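Local coordinates for protein B (Streptococcus agalactiae, PDB 5H6I) that is a secreted pore-forming toxin, the CAMP factor, that permeabilises membranes and belongs to the Fc-binding proteins that bind immunoglobulin G, at residues 191-196 with 207-212; 183-188 with 235-240. All blocks are in the same frame, centred on the assembly; numbering follows the deposited sequence.

Overall arrangement
Both interactions lie in the C-terminal three-helix bundle of this all-helical chain, on the same side of its centre, and both use helix 179-196. Interaction 1 (191-196 with 207-212) pairs it with the next helix, 203-220; interaction 2 (183-188 with 235-240) pairs it with the last helix, 227-245, so the first contact is nested within the loop that the second closes. Their centres are about 10 Å apart and they touch directly, Ala-212 CB lying 3.5 Å from Ala-240 CB. In interaction 1 a buried leucine packs on the aliphatic part of an arginine, which is salt-bridged to aspartate and hydrogen-bonded to a neutral asparagine; in interaction 2 the leucine meets a buried isoleucine, beside a weak glutamine-glutamate bond.

Interaction 1: 191-196 with 207-212; sequences FTRDKK and NTLNKA
Arg-193 reaches from helix 179-196 to Asn-210 and Leu-209 of helix 203-220, joining the first two helices of the C-terminal three-helix bundle. Its NH1 donates a clearly bent hydrogen bond to Asn-210 OD1 (2.7 Å), meeting the oxygen somewhat off both the carbonyl and the guanidinium planes. The two side chains cross at about a right angle, with their flat ends turned 54° apart. Nearer the backbone, the aliphatic part of Arg-193 does the apolar work: CG packs on Leu-209 CD2 at 3.8 Å and CB touches the same methyl at 3.9 Å. CG stands anti to the backbone N (chi1 172°), directing the chain toward helix 203-220; a bend at chi3 then turns the guanidinium toward Asn-210. Leu-209 is buried and also touches Leu-241 and Ala-244 of helix 227-245. Tyr-206 and Ile-213 also touch Arg-193, while a sulfate ion, probably from crystallisation, lies beside its side chain. A side-on salt bridge with the adjacent Asp-194, together with the Asn-210 bond, restrains the rotation of the guanidinium: NE binds OD1 at 2.9 Å from above the carboxylate plane, and NH2 binds OD2 on its syn side at 3.1 Å, nearly straight at 172°.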
ATOM      1  N   PHE A 191      -5.171  12.086 -16.421  1.00 61.62           N
ATOM      2  CA  PHE A 191      -4.821  11.245 -17.559  1.00 64.27           C
ATOM      3  C   PHE A 191      -5.766  11.487 -18.732  1.00 57.80           C
ATOM      4  O   PHE A 191      -5.325  11.644 -19.876  1.00 62.00           O
ATOM      5  CB  PHE A 191      -4.837   9.777 -17.130  1.00 53.71           C
ATOM      6  CG  PHE A 191      -4.748   8.807 -18.273  1.00 70.07           C
ATOM      7  CD1 PHE A 191      -3.570   8.655 -18.984  1.00 74.88           C
ATOM      8  CD2 PHE A 191      -5.844   8.038 -18.630  1.00 72.43           C
ATOM      9  CE1 PHE A 191      -3.487   7.760 -20.035  1.00 75.18           C
ATOM     10  CE2 PHE A 191      -5.769   7.142 -19.679  1.00 76.34           C
ATOM     11  CZ  PHE A 191      -4.588   7.002 -20.382  1.00 81.19           C
ATOM     12  N   THR A 192      -7.074  11.525 -18.464  1.00 54.61           N
ATOM     13  CA  THR A 192      -8.045  11.763 -19.528  1.00 62.53           C
ATOM     14  C   THR A 192      -7.970  13.192 -20.050  1.00 63.80           C
ATOM     15  O   THR A 192      -8.300  13.443 -21.216  1.00 56.84           O
ATOM     16  CB  THR A 192      -9.457  11.452 -19.027  1.00 54.99           C
ATOM     17  OG1 THR A 192      -9.447  10.213 -18.308  1.00 71.15           O
ATOM     18  CG2 THR A 192     -10.431  11.344 -20.193  1.00 63.91           C
ATOM     19  N   ARG A 193      -7.541  14.136 -19.211  1.00 59.07           N
ATOM     20  CA  ARG A 193      -7.415  15.521 -19.654  1.00 52.81           C
ATOM     21  C   ARG A 193      -6.324  15.664 -20.708  1.00 53.43           C
ATOM     22  O   ARG A 193      -6.534  16.289 -21.754  1.00 48.08           O
ATOM     23  CB  ARG A 193      -7.130  16.427 -18.456  1.00 45.64           C
ATOM     24  CG  ARG A 193      -6.801  17.862 -18.817  1.00 44.11           C
ATOM     25  CD  ARG A 193      -5.933  18.499 -17.746  1.00 46.59           C
ATOM     26  NE  ARG A 193      -4.668  17.791 -17.578  1.00 50.63           N
ATOM     27  CZ  ARG A 193      -3.841  17.972 -16.552  1.00 49.50           C
ATOM     28  NH1 ARG A 193      -4.145  18.841 -15.598  1.00 50.73           N
ATOM     29  NH2 ARG A 193      -2.710  17.284 -16.481  1.00 54.28           N
ATOM     30  N   ASP A 194      -5.150  15.086 -20.452  1.00 56.70           N
ATOM     31  CA  ASP A 194      -4.038  15.191 -21.388  1.00 53.38           C
ATOM     32  C   ASP A 194      -4.238  14.351 -22.642  1.00 53.35           C
ATOM     33  O   ASP A 194      -3.492  14.533 -23.610  1.00 61.02           O
ATOM     34  CB  ASP A 194      -2.734  14.789 -20.697  1.00 55.10           C
ATOM     35  CG  ASP A 194      -2.386  15.699 -19.536  1.00 59.13           C
ATOM     36  OD1 ASP A 194      -2.792  16.880 -19.564  1.00 54.75           O
ATOM     37  OD2 ASP A 194      -1.706  15.235 -18.596  1.00 61.51           O
ATOM     38  N   LYS A 195      -5.216  13.448 -22.651  1.00 65.36           N
ATOM     39  CA  LYS A 195      -5.477  12.603 -23.810  1.00 61.64           C
ATOM     40  C   LYS A 195      -6.709  13.022 -24.597  1.00 65.14           C
ATOM     41  O   LYS A 195      -6.747  12.821 -25.815  1.00 59.62           O
ATOM     42  CB  LYS A 195      -5.642  11.141 -23.374  1.00 64.51           C
ATOM     43  CG  LYS A 195      -4.465  10.246 -23.729  1.00 69.44           C
ATOM     44  CD  LYS A 195      -3.319  10.423 -22.747  1.00 75.51           C
ATOM     45  CE  LYS A 195      -2.043   9.782 -23.270  1.00 84.31           C
ATOM     46  NZ  LYS A 195      -2.201   8.316 -23.480  1.00 92.17           N
ATOM     47  N   LYS A 196      -7.712  13.602 -23.937  1.00 60.01           N
ATOM     48  CA  LYS A 196      -8.970  13.936 -24.585  1.00 60.41           C
ATOM     49  C   LYS A 196      -9.314  15.419 -24.558  1.00 59.07           C
ATOM     50  O   LYS A 196     -10.296  15.813 -25.195  1.00 59.44           O
ATOM     51  CB  LYS A 196     -10.126  13.154 -23.939  1.00 59.84           C
ATOM     52  CG  LYS A 196     -10.587  11.935 -24.723  1.00 68.80           C
ATOM     53  CD  LYS A 196      -9.669  10.746 -24.496  1.00 64.52           C
ATOM     54  CE  LYS A 196     -10.092   9.554 -25.342  1.00 70.53           C
ATOM     55  NZ  LYS A 196     -11.506   9.160 -25.079  1.00 82.57           N
ATOM     56  N   ASN A 207      -8.668  25.133 -19.122  1.00 48.64           N
ATOM     57  CA  ASN A 207      -8.447  25.956 -17.937  1.00 49.28           C
ATOM     58  C   ASN A 207      -9.503  25.691 -16.870  1.00 57.33           C
ATOM     59  O   ASN A 207      -9.179  25.602 -15.680  1.00 49.45           O
ATOM     60  CB  ASN A 207      -8.433  27.434 -18.324  1.00 49.98           C
ATOM     61  CG  ASN A 207      -7.699  28.296 -17.316  1.00 49.42           C
ATOM     62  OD1 ASN A 207      -7.289  27.822 -16.257  1.00 61.11           O
ATOM     63  ND2 ASN A 207      -7.530  29.571 -17.642  1.00 53.10           N
ATOM     64  N   THR A 208     -10.770  25.565 -17.273  1.00 51.83           N
ATOM     65  CA  THR A 208     -11.832  25.333 -16.299  1.00 57.13           C
ATOM     66  C   THR A 208     -11.710  23.952 -15.664  1.00 57.83           C
ATOM     67  O   THR A 208     -11.987  23.787 -14.470  1.00 49.55           O
ATOM     68  CB  THR A 208     -13.204  25.500 -16.955  1.00 61.74           C
ATOM     69  OG1 THR A 208     -13.292  24.657 -18.111  1.00 73.67           O
ATOM     70  CG2 THR A 208     -13.427  26.950 -17.364  1.00 48.96           C
ATOM     71  N   LEU A 209     -11.300  22.949 -16.444  1.00 49.57           N
ATOM     72  CA  LEU A 209     -11.106  21.617 -15.881  1.00 55.39           C
ATOM     73  C   LEU A 209      -9.928  21.597 -14.916  1.00 51.40           C
ATOM     74  O   LEU A 209      -9.979  20.929 -13.876  1.00 52.27           O
ATOM     75  CB  LEU A 209     -10.903  20.595 -17.000  1.00 44.56           C
ATOM     76  CG  LEU A 209     -10.575  19.164 -16.565  1.00 50.93           C
ATOM     77  CD1 LEU A 209     -11.614  18.643 -15.579  1.00 49.37           C
ATOM     78  CD2 LEU A 209     -10.467  18.244 -17.772  1.00 53.47           C
ATOM     79  N   ASN A 210      -8.858  22.326 -15.241  1.00 43.84           N
ATOM     80  CA  ASN A 210      -7.719  22.416 -14.338  1.00 53.87           C
ATOM     81  C   ASN A 210      -8.063  23.149 -13.048  1.00 58.38           C
ATOM     82  O   ASN A 210      -7.391  22.936 -12.032  1.00 54.59           O
ATOM     83  CB  ASN A 210      -6.550  23.107 -15.041  1.00 42.63           C
ATOM     84  CG  ASN A 210      -5.471  22.134 -15.466  1.00 56.42           C
ATOM     85  OD1 ASN A 210      -5.744  20.962 -15.718  1.00 58.52           O
ATOM     86  ND2 ASN A 210      -4.236  22.616 -15.549  1.00 55.38           N
ATOM     87  N   LYS A 211      -9.090  24.002 -13.062  1.00 55.10           N
ATOM     88  CA  LYS A 211      -9.527  24.648 -11.829  1.00 58.31           C
ATOM     89  C   LYS A 211     -10.187  23.649 -10.888  1.00 51.52           C
ATOM     90  O   LYS A 211      -9.988  23.708  -9.669  1.00 49.11           O
ATOM     91  CB  LYS A 211     -10.484  25.799 -12.143  1.00 57.29           C
ATOM     92  CG  LYS A 211      -9.818  27.025 -12.749  1.00 58.93           C
ATOM     93  CD  LYS A 211     -10.854  28.015 -13.258  1.00 65.31           C
ATOM     94  CE  LYS A 211     -10.204  29.195 -13.960  1.00 67.24           C
ATOM     95  NZ  LYS A 211     -11.217  30.090 -14.585  1.00 75.96           N
ATOM     96  N   ALA A 212     -10.972  22.720 -11.437  1.00 49.26           N
ATOM     97  CA  ALA A 212     -11.633  21.724 -10.602  1.00 55.74           C
ATOM     98  C   ALA A 212     -10.648  20.690 -10.075  1.00 53.43           C
ATOM     99  O   ALA A 212     -10.830  20.173  -8.966  1.00 49.26           O
ATOM    100  CB  ALA A 212     -12.751  21.041 -11.385  1.00 45.35           C
TER

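Interaction 2: 183-188 with 235-240; sequences DKEIWN and VTLQAA
The carboxylate of Glu-185 and the amide of Gln-238 meet with their planes 75° apart, the two side chains crossing at about a right angle. OE2 of Glu-185 makes the approach: it lies 3.3 Å from Gln-238 CG and accepts a weak hydrogen bond from Gln-238 NE2 (3.4 Å). One oxygen therefore rests against both the methylene and the amide nitrogen of the same side chain. Glu-185 gets there with CG anti to the backbone N (chi1 -163°) and a bend at chi2, whereas Gln-238 runs extended beyond CG, carrying its amide to Glu-185. Elsewhere on 183-188, Asp-183 OD1 lies in the plane of the Trp-187 indole, at its edge; the side chain of Trp-187 leaves the backbone away from 235-240, and its ring makes a cation-pi contact with Arg-190.

Beneath the polar pair, Leu-237 points toward helix 179-196. Its CD2 methyl packs 4.0 Å from Ile-186 CG1 and 3.9 Å from the backbone oxygen Glu-185 O, which also accepts a hydrogen bond from Thr-189 OG1. Both apolar residues are buried, and helix 203-220 also packs on both: Val-217 and Gln-220 touch Ile-186, and Ile-213 touches Leu-237. The segment axes approach to 10.4 Å and run almost parallel, at 8°. Such a pairing of the first and third helices, their chain directions alike and the middle helix packed against both, is that of an up-down-up three-helix bundle.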
ATOM      1  N   ASP A 183      -7.771  10.815  -4.431  1.00 58.76           N
ATOM      2  CA  ASP A 183      -6.434  10.890  -5.011  1.00 56.70           C
ATOM      3  C   ASP A 183      -6.368  10.145  -6.337  1.00 65.65           C
ATOM      4  O   ASP A 183      -5.791  10.643  -7.310  1.00 60.95           O
ATOM      5  CB  ASP A 183      -5.405  10.330  -4.028  1.00 53.22           C
ATOM      6  CG  ASP A 183      -3.985  10.721  -4.385  1.00 62.86           C
ATOM      7  OD1 ASP A 183      -3.465  10.218  -5.403  1.00 69.76           O
ATOM      8  OD2 ASP A 183      -3.389  11.533  -3.647  1.00 68.11           O
ATOM      9  N   LYS A 184      -6.957   8.948  -6.395  1.00 59.59           N
ATOM     10  CA  LYS A 184      -6.982   8.201  -7.649  1.00 58.34           C
ATOM     11  C   LYS A 184      -7.869   8.878  -8.685  1.00 64.24           C
ATOM     12  O   LYS A 184      -7.601   8.779  -9.887  1.00 59.28           O
ATOM     13  CB  LYS A 184      -7.456   6.770  -7.398  1.00 63.27           C
ATOM     14  CG  LYS A 184      -6.626   5.710  -8.102  1.00 62.34           C
ATOM     15  CD  LYS A 184      -5.180   5.738  -7.633  1.00 66.24           C
ATOM     16  CE  LYS A 184      -4.410   4.529  -8.141  1.00 76.59           C
ATOM     17  NZ  LYS A 184      -4.384   4.470  -9.630  1.00 74.86           N
ATOM     18  N   GLU A 185      -8.923   9.570  -8.243  1.00 59.26           N
ATOM     19  CA  GLU A 185      -9.792  10.267  -9.184  1.00 59.45           C
ATOM     20  C   GLU A 185      -9.113  11.499  -9.767  1.00 64.17           C
ATOM     21  O   GLU A 185      -9.380  11.866 -10.917  1.00 59.70           O
ATOM     22  CB  GLU A 185     -11.105  10.654  -8.503  1.00 42.98           C
ATOM     23  CG  GLU A 185     -12.223  11.011  -9.470  1.00 56.99           C
ATOM     24  CD  GLU A 185     -12.575   9.867 -10.405  1.00 70.12           C
ATOM     25  OE1 GLU A 185     -12.520   8.698  -9.967  1.00 77.68           O
ATOM     26  OE2 GLU A 185     -12.904  10.138 -11.579  1.00 69.05           O
ATOM     27  N   ILE A 186      -8.240  12.149  -8.995  1.00 50.57           N
ATOM     28  CA  ILE A 186      -7.510  13.302  -9.510  1.00 58.94           C
ATOM     29  C   ILE A 186      -6.557  12.876 -10.619  1.00 63.85           C
ATOM     30  O   ILE A 186      -6.472  13.524 -11.669  1.00 59.04           O
ATOM     31  CB  ILE A 186      -6.769  14.016  -8.365  1.00 51.20           C
ATOM     32  CG1 ILE A 186      -7.766  14.735  -7.454  1.00 55.05           C
ATOM     33  CG2 ILE A 186      -5.739  14.993  -8.916  1.00 45.87           C
ATOM     34  CD1 ILE A 186      -7.132  15.374  -6.240  1.00 46.01           C
ATOM     35  N   TRP A 187      -5.831  11.775 -10.411  1.00 61.76           N
ATOM     36  CA  TRP A 187      -4.900  11.301 -11.428  1.00 59.15           C
ATOM     37  C   TRP A 187      -5.629  10.683 -12.615  1.00 62.74           C
ATOM     38  O   TRP A 187      -5.097  10.675 -13.730  1.00 64.95           O
ATOM     39  CB  TRP A 187      -3.920  10.302 -10.817  1.00 57.33           C
ATOM     40  CG  TRP A 187      -2.957  10.932  -9.859  1.00 63.02           C
ATOM     41  CD1 TRP A 187      -2.926  10.775  -8.505  1.00 67.26           C
ATOM     42  CD2 TRP A 187      -1.885  11.826 -10.184  1.00 60.54           C
ATOM     43  NE1 TRP A 187      -1.900  11.514  -7.965  1.00 68.43           N
ATOM     44  CE2 TRP A 187      -1.246  12.168  -8.976  1.00 66.41           C
ATOM     45  CE3 TRP A 187      -1.402  12.369 -11.379  1.00 68.17           C
ATOM     46  CZ2 TRP A 187      -0.150  13.029  -8.928  1.00 72.10           C
ATOM     47  CZ3 TRP A 187      -0.315  13.223 -11.330  1.00 65.39           C
ATOM     48  CH2 TRP A 187       0.300  13.543 -10.113  1.00 65.86           C
ATOM     49  N   ASN A 188      -6.838  10.161 -12.398  1.00 59.08           N
ATOM     50  CA  ASN A 188      -7.628   9.654 -13.515  1.00 54.17           C
ATOM     51  C   ASN A 188      -8.153  10.797 -14.372  1.00 58.83           C
ATOM     52  O   ASN A 188      -8.240  10.673 -15.600  1.00 54.13           O
ATOM     53  CB  ASN A 188      -8.781   8.794 -12.999  1.00 62.12           C
ATOM     54  CG  ASN A 188      -8.347   7.385 -12.657  1.00 64.80           C
ATOM     55  OD1 ASN A 188      -7.412   6.848 -13.251  1.00 73.87           O
ATOM     56  ND2 ASN A 188      -9.026   6.775 -11.692  1.00 72.21           N
ATOM     57  N   VAL A 235     -17.577  13.421  -7.148  1.00 57.43           N
ATOM     58  CA  VAL A 235     -18.637  13.601  -8.134  1.00 64.56           C
ATOM     59  C   VAL A 235     -18.514  14.958  -8.817  1.00 59.78           C
ATOM     60  O   VAL A 235     -18.747  15.086 -10.025  1.00 62.12           O
ATOM     61  CB  VAL A 235     -20.014  13.416  -7.466  1.00 64.83           C
ATOM     62  CG1 VAL A 235     -21.083  14.225  -8.188  1.00 48.10           C
ATOM     63  CG2 VAL A 235     -20.388  11.941  -7.415  1.00 67.79           C
ATOM     64  N   THR A 236     -18.147  15.991  -8.056  1.00 48.09           N
ATOM     65  CA  THR A 236     -17.957  17.315  -8.644  1.00 54.32           C
ATOM     66  C   THR A 236     -16.830  17.307  -9.667  1.00 64.61           C
ATOM     67  O   THR A 236     -16.962  17.882 -10.755  1.00 58.92           O
ATOM     68  CB  THR A 236     -17.676  18.344  -7.549  1.00 50.10           C
ATOM     69  OG1 THR A 236     -18.779  18.380  -6.636  1.00 52.96           O
ATOM     70  CG2 THR A 236     -17.476  19.725  -8.155  1.00 49.89           C
ATOM     71  N   LEU A 237     -15.711  16.655  -9.339  1.00 57.03           N
ATOM     72  CA  LEU A 237     -14.611  16.566 -10.291  1.00 58.62           C
ATOM     73  C   LEU A 237     -14.988  15.703 -11.489  1.00 55.69           C
ATOM     74  O   LEU A 237     -14.613  16.010 -12.626  1.00 65.03           O
ATOM     75  CB  LEU A 237     -13.359  16.021  -9.603  1.00 51.21           C
ATOM     76  CG  LEU A 237     -12.105  15.927 -10.476  1.00 54.48           C
ATOM     77  CD1 LEU A 237     -11.682  17.306 -10.964  1.00 54.82           C
ATOM     78  CD2 LEU A 237     -10.970  15.254  -9.724  1.00 51.92           C
ATOM     79  N   GLN A 238     -15.737  14.621 -11.255  1.00 64.84           N
ATOM     80  CA  GLN A 238     -16.215  13.803 -12.364  1.00 62.75           C
ATOM     81  C   GLN A 238     -17.177  14.588 -13.247  1.00 56.08           C
ATOM     82  O   GLN A 238     -17.177  14.428 -14.473  1.00 58.42           O
ATOM     83  CB  GLN A 238     -16.886  12.536 -11.833  1.00 54.69           C
ATOM     84  CG  GLN A 238     -15.917  11.415 -11.495  1.00 64.10           C
ATOM     85  CD  GLN A 238     -16.621  10.173 -10.985  1.00 74.57           C
ATOM     86  OE1 GLN A 238     -17.671  10.258 -10.350  1.00 70.78           O
ATOM     87  NE2 GLN A 238     -16.043   9.010 -11.262  1.00 75.33           N
ATOM     88  N   ALA A 239     -18.004  15.441 -12.639  1.00 58.72           N
ATOM     89  CA  ALA A 239     -18.894  16.291 -13.421  1.00 65.19           C
ATOM     90  C   ALA A 239     -18.117  17.347 -14.196  1.00 63.92           C
ATOM     91  O   ALA A 239     -18.529  17.737 -15.294  1.00 57.98           O
ATOM     92  CB  ALA A 239     -19.928  16.953 -12.511  1.00 47.48           C
ATOM     93  N   ALA A 240     -16.998  17.821 -13.643  1.00 65.12           N
ATOM     94  CA  ALA A 240     -16.179  18.792 -14.357  1.00 61.97           C
ATOM     95  C   ALA A 240     -15.439  18.154 -15.524  1.00 63.80           C
ATOM     96  O   ALA A 240     -15.126  18.836 -16.506  1.00 53.48           O
ATOM     97  CB  ALA A 240     -15.192  19.453 -13.399  1.00 45.88           C
TER